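Local atomic coordinates of methyltransferase small domain-containing protein (Thermoplasma acidophilum, PDB entry 1NE2), a protein that is of unconfirmed function but is probably a methyltransferase that uses S-adenosylmethionine as methyl donor. Residues L10-Q15 / A34-A38; N62-C67 / N93-F99; I132-F136 / F153-F158. All blocks are in the same frame, centred on the assembly; numbering follows the deposited sequence.

Contact 1 (L10-Q15 / A34-A38)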
loop_
_atom_site.group_PDB
_atom_site.type_symbol
_atom_site.label_atom_id
_atom_site.label_comp_id
_atom_site.label_asym_id
_atom_site.label_seq_id
_atom_site.Cartn_x
_atom_site.Cartn_y
_atom_site.Cartn_z
ATOM N N LEU B 10 4.379 -21.051 -7.314
ATOM C CA LEU B 10 3.386 -19.996 -7.149
ATOM C C LEU B 10 2.080 -20.453 -7.786
ATOM O O LEU B 10 1.004 -20.309 -7.206
ATOM C CB LEU B 10 3.847 -18.699 -7.831
ATOM C CG LEU B 10 2.833 -17.548 -7.854
ATOM C CD1 LEU B 10 2.502 -17.099 -6.435
ATOM C CD2 LEU B 10 3.405 -16.382 -8.656
ATOM N N GLU B 11 2.190 -21.012 -8.986
ATOM C CA GLU B 11 1.021 -21.482 -9.710
ATOM C C GLU B 11 0.145 -22.418 -8.882
ATOM O O GLU B 11 -1.077 -22.273 -8.875
ATOM C CB GLU B 11 1.441 -22.180 -11.009
ATOM C CG GLU B 11 0.288 -22.341 -11.991
ATOM C CD GLU B 11 0.664 -23.126 -13.239
ATOM O OE1 GLU B 11 1.795 -22.956 -13.739
ATOM O OE2 GLU B 11 -0.182 -23.907 -13.723
ATOM N N ILE B 12 0.753 -23.368 -8.171
ATOM C CA ILE B 12 -0.047 -24.292 -7.379
ATOM C C ILE B 12 -0.741 -23.602 -6.216
ATOM O O ILE B 12 -1.795 -24.048 -5.770
ATOM C CB ILE B 12 0.785 -25.497 -6.865
ATOM C CG1 ILE B 12 2.001 -25.017 -6.081
ATOM C CG2 ILE B 12 1.207 -26.365 -8.039
ATOM C CD1 ILE B 12 2.830 -26.144 -5.508
ATOM N N ARG B 13 -0.166 -22.507 -5.721
ATOM C CA ARG B 13 -0.813 -21.783 -4.636
ATOM C C ARG B 13 -1.991 -20.996 -5.211
ATOM O O ARG B 13 -3.028 -20.849 -4.566
ATOM C CB ARG B 13 0.182 -20.847 -3.934
ATOM C CG ARG B 13 1.251 -21.582 -3.122
ATOM C CD ARG B 13 0.627 -22.365 -1.963
ATOM N NE ARG B 13 0.093 -21.494 -0.919
ATOM C CZ ARG B 13 0.817 -20.967 0.068
ATOM N NH1 ARG B 13 2.115 -21.222 0.157
ATOM N NH2 ARG B 13 0.240 -20.181 0.965
ATOM N N LEU B 14 -1.840 -20.497 -6.435
ATOM C CA LEU B 14 -2.920 -19.756 -7.071
ATOM C C LEU B 14 -4.078 -20.687 -7.448
ATOM O O LEU B 14 -5.238 -20.280 -7.437
ATOM C CB LEU B 14 -2.415 -19.032 -8.326
ATOM C CG LEU B 14 -1.390 -17.913 -8.115
ATOM C CD1 LEU B 14 -1.012 -17.280 -9.463
ATOM C CD2 LEU B 14 -1.984 -16.864 -7.182
ATOM N N GLN B 15 -3.766 -21.937 -7.768
ATOM C CA GLN B 15 -4.809 -22.881 -8.155
ATOM C C GLN B 15 -5.743 -23.216 -6.994
ATOM O O GLN B 15 -6.861 -23.685 -7.203
ATOM C CB GLN B 15 -4.167 -24.145 -8.740
ATOM C CG GLN B 15 -3.450 -23.864 -10.067
ATOM C CD GLN B 15 -2.479 -24.954 -10.470
ATOM O OE1 GLN B 15 -1.887 -25.618 -9.622
ATOM N NE2 GLN B 15 -2.290 -25.125 -11.776
ATOM N N ALA B 34 -4.378 -19.504 -13.892
ATOM C CA ALA B 34 -3.279 -19.554 -12.933
ATOM C C ALA B 34 -1.884 -19.582 -13.549
ATOM O O ALA B 34 -0.965 -18.973 -13.004
ATOM C CB ALA B 34 -3.463 -20.743 -11.981
ATOM N N SER B 35 -1.723 -20.274 -14.678
ATOM C CA SER B 35 -0.420 -20.360 -15.343
ATOM C C SER B 35 0.016 -18.993 -15.872
ATOM O O SER B 35 1.135 -18.533 -15.611
ATOM C CB SER B 35 -0.487 -21.362 -16.501
ATOM O OG SER B 35 0.763 -21.447 -17.171
ATOM N N THR B 36 -0.867 -18.359 -16.633
ATOM C CA THR B 36 -0.586 -17.046 -17.195
ATOM C C THR B 36 -0.358 -16.020 -16.086
ATOM O O THR B 36 0.550 -15.191 -16.174
ATOM C CB THR B 36 -1.742 -16.583 -18.102
ATOM O OG1 THR B 36 -1.891 -17.516 -19.182
ATOM C CG2 THR B 36 -1.449 -15.201 -18.673
ATOM N N ALA B 37 -1.177 -16.085 -15.041
ATOM C CA ALA B 37 -1.049 -15.161 -13.920
ATOM C C ALA B 37 0.302 -15.330 -13.238
ATOM O O ALA B 37 0.970 -14.344 -12.916
ATOM C CB ALA B 37 -2.172 -15.390 -12.916
ATOM N N ALA B 38 0.695 -16.579 -13.007
ATOM C CA ALA B 38 1.979 -16.862 -12.374
ATOM C C ALA B 38 3.130 -16.360 -13.252
ATOM O O ALA B 38 4.072 -15.759 -12.750
ATOM C CB ALA B 38 2.119 -18.362 -12.118
#

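Contact 2 (N62-C67 / N93-F99)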
loop_
_atom_site.group_PDB
_atom_site.type_symbol
_atom_site.label_atom_id
_atom_site.label_comp_id
_atom_site.label_asym_id
_atom_site.label_seq_id
_atom_site.Cartn_x
_atom_site.Cartn_y
_atom_site.Cartn_z
ATOM N N ASN B 62 -11.475 -11.622 -8.985
ATOM C CA ASN B 62 -11.409 -12.651 -7.953
ATOM C C ASN B 62 -10.155 -12.482 -7.094
ATOM O O ASN B 62 -9.940 -13.229 -6.135
ATOM C CB ASN B 62 -11.413 -14.045 -8.589
ATOM C CG ASN B 62 -10.035 -14.479 -9.058
ATOM O OD1 ASN B 62 -9.356 -13.759 -9.794
ATOM N ND2 ASN B 62 -9.617 -15.668 -8.633
ATOM N N GLY B 63 -9.325 -11.512 -7.468
ATOM C CA GLY B 63 -8.118 -11.214 -6.723
ATOM C C GLY B 63 -6.872 -12.036 -7.011
ATOM O O GLY B 63 -5.879 -11.879 -6.315
ATOM N N ILE B 64 -6.895 -12.879 -8.037
ATOM C CA ILE B 64 -5.731 -13.713 -8.320
ATOM C C ILE B 64 -4.388 -12.975 -8.409
ATOM O O ILE B 64 -3.396 -13.425 -7.837
ATOM C CB ILE B 64 -5.945 -14.559 -9.603
ATOM C CG1 ILE B 64 -4.804 -15.567 -9.747
ATOM C CG2 ILE B 64 -6.051 -13.660 -10.826
ATOM C CD1 ILE B 64 -4.976 -16.544 -10.904
ATOM N N LEU B 65 -4.339 -11.844 -9.103
ATOM C CA LEU B 65 -3.068 -11.129 -9.212
ATOM C C LEU B 65 -2.632 -10.488 -7.891
ATOM O O LEU B 65 -1.435 -10.373 -7.618
ATOM C CB LEU B 65 -3.133 -10.078 -10.327
ATOM C CG LEU B 65 -3.338 -10.618 -11.753
ATOM C CD1 LEU B 65 -3.233 -9.462 -12.752
ATOM C CD2 LEU B 65 -2.299 -11.675 -12.080
ATOM N N ALA B 66 -3.597 -10.094 -7.064
ATOM C CA ALA B 66 -3.288 -9.479 -5.777
ATOM C C ALA B 66 -2.790 -10.551 -4.816
ATOM O O ALA B 66 -1.792 -10.356 -4.128
ATOM C CB ALA B 66 -4.534 -8.791 -5.205
ATOM N N CYS B 67 -3.493 -11.681 -4.771
ATOM C CA CYS B 67 -3.098 -12.786 -3.907
ATOM C C CYS B 67 -1.704 -13.251 -4.310
ATOM O O CYS B 67 -0.867 -13.559 -3.459
ATOM C CB CYS B 67 -4.072 -13.962 -4.045
ATOM S SG CYS B 67 -5.772 -13.683 -3.449
ATOM N N ASN B 93 -10.187 -15.434 -0.623
ATOM C CA ASN B 93 -9.050 -16.072 -1.275
ATOM C C ASN B 93 -7.739 -15.743 -0.576
ATOM O O ASN B 93 -6.878 -16.612 -0.426
ATOM C CB ASN B 93 -8.974 -15.680 -2.753
ATOM C CG ASN B 93 -9.964 -16.452 -3.604
ATOM O OD1 ASN B 93 -10.322 -17.584 -3.276
ATOM N ND2 ASN B 93 -10.396 -15.855 -4.709
ATOM N N CYS B 94 -7.580 -14.493 -0.154
ATOM C CA CYS B 94 -6.367 -14.092 0.549
ATOM C C CYS B 94 -6.597 -12.902 1.473
ATOM O O CYS B 94 -6.500 -11.745 1.067
ATOM C CB CYS B 94 -5.233 -13.804 -0.449
ATOM S SG CYS B 94 -5.541 -12.574 -1.761
ATOM N N GLY B 95 -6.880 -13.206 2.737
ATOM C CA GLY B 95 -7.150 -12.172 3.721
ATOM C C GLY B 95 -6.032 -11.193 4.035
ATOM O O GLY B 95 -6.292 -10.110 4.561
ATOM N N GLY B 96 -4.795 -11.564 3.720
ATOM C CA GLY B 96 -3.668 -10.689 3.994
ATOM C C GLY B 96 -3.622 -9.466 3.097
ATOM O O GLY B 96 -2.870 -8.521 3.349
ATOM N N VAL B 97 -4.427 -9.483 2.043
ATOM C CA VAL B 97 -4.478 -8.376 1.098
ATOM C C VAL B 97 -5.535 -7.348 1.481
ATOM O O VAL B 97 -6.614 -7.698 1.969
ATOM C CB VAL B 97 -4.792 -8.877 -0.322
ATOM C CG1 VAL B 97 -5.127 -7.704 -1.233
ATOM C CG2 VAL B 97 -3.602 -9.662 -0.871
ATOM N N ASN B 98 -5.212 -6.079 1.256
ATOM C CA ASN B 98 -6.124 -4.984 1.545
ATOM C C ASN B 98 -7.089 -4.813 0.366
ATOM O O ASN B 98 -6.837 -4.026 -0.548
ATOM C CB ASN B 98 -5.313 -3.700 1.787
ATOM C CG ASN B 98 -6.188 -2.472 1.967
ATOM O OD1 ASN B 98 -7.289 -2.548 2.525
ATOM N ND2 ASN B 98 -5.694 -1.325 1.506
ATOM N N PHE B 99 -8.186 -5.571 0.387
ATOM C CA PHE B 99 -9.200 -5.502 -0.666
ATOM C C PHE B 99 -10.249 -4.440 -0.360
ATOM O O PHE B 99 -10.625 -4.239 0.791
ATOM C CB PHE B 99 -9.909 -6.850 -0.823
ATOM C CG PHE B 99 -9.097 -7.887 -1.538
ATOM C CD1 PHE B 99 -8.849 -7.778 -2.904
ATOM C CD2 PHE B 99 -8.600 -8.990 -0.851
ATOM C CE1 PHE B 99 -8.121 -8.756 -3.574
ATOM C CE2 PHE B 99 -7.870 -9.970 -1.512
ATOM C CZ PHE B 99 -7.631 -9.856 -2.875
#

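Contact 3 (I132-F136 / F153-F158)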
loop_
_atom_site.group_PDB
_atom_site.type_symbol
_atom_site.label_atom_id
_atom_site.label_comp_id
_atom_site.label_asym_id
_atom_site.label_seq_id
_atom_site.Cartn_x
_atom_site.Cartn_y
_atom_site.Cartn_z
ATOM N N ILE B 132 -5.384 4.140 -16.991
ATOM C CA ILE B 132 -4.047 4.551 -17.389
ATOM C C ILE B 132 -3.673 5.831 -16.646
ATOM O O ILE B 132 -2.592 5.929 -16.064
ATOM C CB ILE B 132 -3.966 4.795 -18.910
ATOM C CG1 ILE B 132 -4.371 3.521 -19.656
ATOM C CG2 ILE B 132 -2.550 5.197 -19.295
ATOM C CD1 ILE B 132 -4.435 3.676 -21.162
ATOM N N ASP B 133 -4.577 6.805 -16.652
ATOM C CA ASP B 133 -4.329 8.070 -15.968
ATOM C C ASP B 133 -4.067 7.871 -14.481
ATOM O O ASP B 133 -3.124 8.439 -13.927
ATOM C CB ASP B 133 -5.518 9.015 -16.148
ATOM C CG ASP B 133 -5.545 9.660 -17.517
ATOM O OD1 ASP B 133 -6.548 10.330 -17.833
ATOM O OD2 ASP B 133 -4.562 9.502 -18.272
ATOM N N LYS B 134 -4.905 7.069 -13.834
ATOM C CA LYS B 134 -4.738 6.823 -12.406
ATOM C C LYS B 134 -3.410 6.124 -12.111
ATOM O O LYS B 134 -2.741 6.436 -11.121
ATOM C CB LYS B 134 -5.892 5.971 -11.877
ATOM C CG LYS B 134 -5.849 5.735 -10.366
ATOM C CD LYS B 134 -6.645 6.772 -9.579
ATOM C CE LYS B 134 -6.054 8.166 -9.646
ATOM N NZ LYS B 134 -6.895 9.142 -8.875
ATOM N N ALA B 135 -3.033 5.180 -12.968
ATOM C CA ALA B 135 -1.788 4.444 -12.782
ATOM C C ALA B 135 -0.587 5.382 -12.736
ATOM O O ALA B 135 0.256 5.277 -11.850
ATOM C CB ALA B 135 -1.607 3.411 -13.900
ATOM N N PHE B 136 -0.516 6.310 -13.687
ATOM C CA PHE B 136 0.604 7.237 -13.737
ATOM C C PHE B 136 0.624 8.311 -12.654
ATOM O O PHE B 136 1.634 8.985 -12.451
ATOM C CB PHE B 136 0.683 7.856 -15.132
ATOM C CG PHE B 136 1.288 6.935 -16.146
ATOM C CD1 PHE B 136 2.669 6.793 -16.234
ATOM C CD2 PHE B 136 0.480 6.159 -16.969
ATOM C CE1 PHE B 136 3.240 5.887 -17.126
ATOM C CE2 PHE B 136 1.041 5.246 -17.866
ATOM C CZ PHE B 136 2.426 5.111 -17.944
ATOM N N PHE B 153 -2.660 1.554 -29.005
ATOM C CA PHE B 153 -3.128 2.617 -28.127
ATOM C C PHE B 153 -2.341 2.632 -26.817
ATOM O O PHE B 153 -1.883 3.682 -26.372
ATOM C CB PHE B 153 -4.615 2.433 -27.820
ATOM C CG PHE B 153 -5.159 3.422 -26.824
ATOM C CD1 PHE B 153 -5.224 4.778 -27.132
ATOM C CD2 PHE B 153 -5.610 2.997 -25.578
ATOM C CE1 PHE B 153 -5.733 5.696 -26.215
ATOM C CE2 PHE B 153 -6.119 3.905 -24.652
ATOM C CZ PHE B 153 -6.181 5.257 -24.972
ATOM N N LEU B 154 -2.190 1.465 -26.204
ATOM C CA LEU B 154 -1.468 1.376 -24.939
ATOM C C LEU B 154 -0.006 1.782 -25.052
ATOM O O LEU B 154 0.492 2.531 -24.217
ATOM C CB LEU B 154 -1.585 -0.037 -24.363
ATOM C CG LEU B 154 -2.991 -0.402 -23.879
ATOM C CD1 LEU B 154 -2.989 -1.819 -23.334
ATOM C CD2 LEU B 154 -3.443 0.582 -22.801
ATOM N N ARG B 155 0.684 1.296 -26.079
ATOM C CA ARG B 155 2.085 1.644 -26.262
ATOM C C ARG B 155 2.229 3.157 -26.394
ATOM O O ARG B 155 3.106 3.767 -25.778
ATOM C CB ARG B 155 2.645 0.956 -27.506
ATOM C CG ARG B 155 4.102 1.276 -27.790
ATOM C CD ARG B 155 4.588 0.531 -29.020
ATOM N NE ARG B 155 3.694 0.733 -30.155
ATOM C CZ ARG B 155 3.001 -0.234 -30.751
ATOM N NH1 ARG B 155 3.096 -1.488 -30.328
ATOM N NH2 ARG B 155 2.208 0.055 -31.774
ATOM N N ARG B 156 1.349 3.764 -27.185
ATOM C CA ARG B 156 1.384 5.207 -27.392
ATOM C C ARG B 156 1.223 5.929 -26.058
ATOM O O ARG B 156 2.045 6.768 -25.690
ATOM C CB ARG B 156 0.256 5.637 -28.334
ATOM C CG ARG B 156 0.336 7.088 -28.789
ATOM C CD ARG B 156 -0.966 7.523 -29.445
ATOM N NE ARG B 156 -1.993 7.839 -28.452
ATOM C CZ ARG B 156 -3.272 8.056 -28.739
ATOM N NH1 ARG B 156 -3.696 7.990 -29.995
ATOM N NH2 ARG B 156 -4.128 8.354 -27.771
ATOM N N GLU B 157 0.157 5.592 -25.339
ATOM C CA GLU B 157 -0.130 6.216 -24.051
ATOM C C GLU B 157 0.942 5.973 -22.990
ATOM O O GLU B 157 1.336 6.900 -22.279
ATOM C CB GLU B 157 -1.488 5.741 -23.520
ATOM C CG GLU B 157 -2.687 6.220 -24.331
ATOM C CD GLU B 157 -2.674 7.724 -24.562
ATOM O OE1 GLU B 157 -2.312 8.156 -25.679
ATOM O OE2 GLU B 157 -3.015 8.475 -23.623
ATOM N N PHE B 158 1.406 4.732 -22.869
ATOM C CA PHE B 158 2.432 4.421 -21.878
ATOM C C PHE B 158 3.755 5.127 -22.168
ATOM O O PHE B 158 4.387 5.665 -21.264
ATOM C CB PHE B 158 2.676 2.906 -21.800
ATOM C CG PHE B 158 1.539 2.131 -21.187
ATOM C CD1 PHE B 158 0.828 2.642 -20.105
ATOM C CD2 PHE B 158 1.214 0.863 -21.659
ATOM C CE1 PHE B 158 -0.187 1.900 -19.499
ATOM C CE2 PHE B 158 0.202 0.113 -21.061
ATOM C CZ PHE B 158 -0.498 0.632 -19.980
#

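Contact 1 (L10-Q15 / A34-A38)
Helix 34-46 presents its first turn to the later part of helix 6-14, and the short segments run at 131° with their axes 8.8 Å apart. Ala34 comes first: its methyl group meets the aliphatic part of Gln15 (CB to Gln15 CG, 3.7 Å) and Leu14 (CB to Leu14 CB, 4.2 Å). Ser35 lies at the border with solvent, where Glu11 CD comes within 3.6 Å of Ser35 CA. The two do not bond each other; both turn to Lys7, which makes a salt bridge with Glu11 OE1 and a hydrogen bond with Ser35 OG. Ala37 touches Leu14 from the side, CB to CD1 at 4.1 Å. Ala38 makes the closest backbone approach, its CA 5.4 Å from that of Glu11, which a small residue permits; its CB lies 4.0 Å from Glu11 CB and 4.2 Å from Leu10 CD2. Alanines on one helix thus accept the branched ends of Leu10 and Leu14 from the other, a mainly apolar joint, bordered by Glu11, Gln15 and Ser35, with no hydrogen bond across it. Helix 64-71 packs against both helices: Leu10 reaches Leu71, while Ala37 rests on Ile64 and Leu65.

Contact 2 (N62-C67 / N93-F99)
The main bump here is the Phe99 ring, which enters a hollow floored by small residues. Its CE1 lies 4.0 Å from Gly63 CA and 3.9 Å from Ala66 CB, and Cys67 SG sits at the ring edge, 4.3 Å from Phe99 CZ. At Gly63 a CB would collide with that ring, and the backbone, at phi 84°, would also jam it against the preceding carbonyl, so glycine is required twice over. Beside the ring Val97 fills the next space, with CG1 4.2 Å from Ala66 CB and CG2 3.8 Å from Ala66 O; a type I turn from Cys94 to Val97 brings it there. A disulfide closes the contact: Cys67 SG and Cys94 SG are 2.0 Å apart, with a chi3 of -85°, near the relaxed value for such a bond. It joins the first turn of helix 64-71 to the residue where the chain leaves helix 84-93. At the margin Asn93 ND2 donates to Asn62 O (3.0 Å), while Asn93 OD1 accepts from the backbone of Gln18; Asn98 ND2 reaches Glu75 O of the second subunit. Asn62 OD1 in turn accepts from Ile64 N (3.1 Å), an Asx turn leading into the helix, with Gly63 at its N-cap. Gly61, Gly63 and Ala66 fit a GxGxxA pattern; the tight strand-turn-helix after strand 54-58 is consistent with the glycine-rich loop that binds S-adenosylmethionine in Rossmann-like methyltransferases.

Contact 3 (I132-F136 / F153-F158)
Apolar packing carries this contact between helices 126-138 and 151-161, whose segments cross at -33° with axes a wide 11.8 Å apart. Large side chains must span that gap. Ile132 does so as a knob in a hole formed by Phe153, Leu154, Glu157 and Phe158: its CD1 lies 3.6 Å from Leu154 CD2 and 3.9 Å from Phe153 CE2. The aromatic pair comes next. Phe136 and Phe158 meet rim to rim, CE2 to CD1 at 3.4 Å, with planes at 45°; Phe158 also makes an edge-to-face contact with Phe193. Charge stays at the margin: Glu157 OE1 pairs with Arg156 NH2 of the same helix (2.8 Å), and no hydrogen bond or salt bridge joins the two segments. On the sheet, Phe136 and Phe158 both rest on Val195. The helices flank strand 142-147 in sequence and pack on a sheet of order 3-2-1-4-5-7-6 with strand 187-197 antiparallel, the topology of Rossmann-like (class I) methyltransferases.

Contacts 1 and 2 adjoin, their centres 13 Å apart, because helix 64-71, part of contact 2, packs on both helices of contact 1. Contact 3 uses two other helices and lies across the chain's centre, with nearest atoms about 14 Å from contact 1 and 13 Å from contact 2. Contacts 2 and 3 are buried, whereas contact 1 is partly open to solvent. Chemistry varies with the spacing of the elements: small alanines let the helices of contact 1 come close, long aromatic and branched side chains bridge the widely spaced helices of contact 3, and contact 2, joining loops, a helix and a strand outermost within the chain, alone has a covalent bond and a hydrogen bond across its segments.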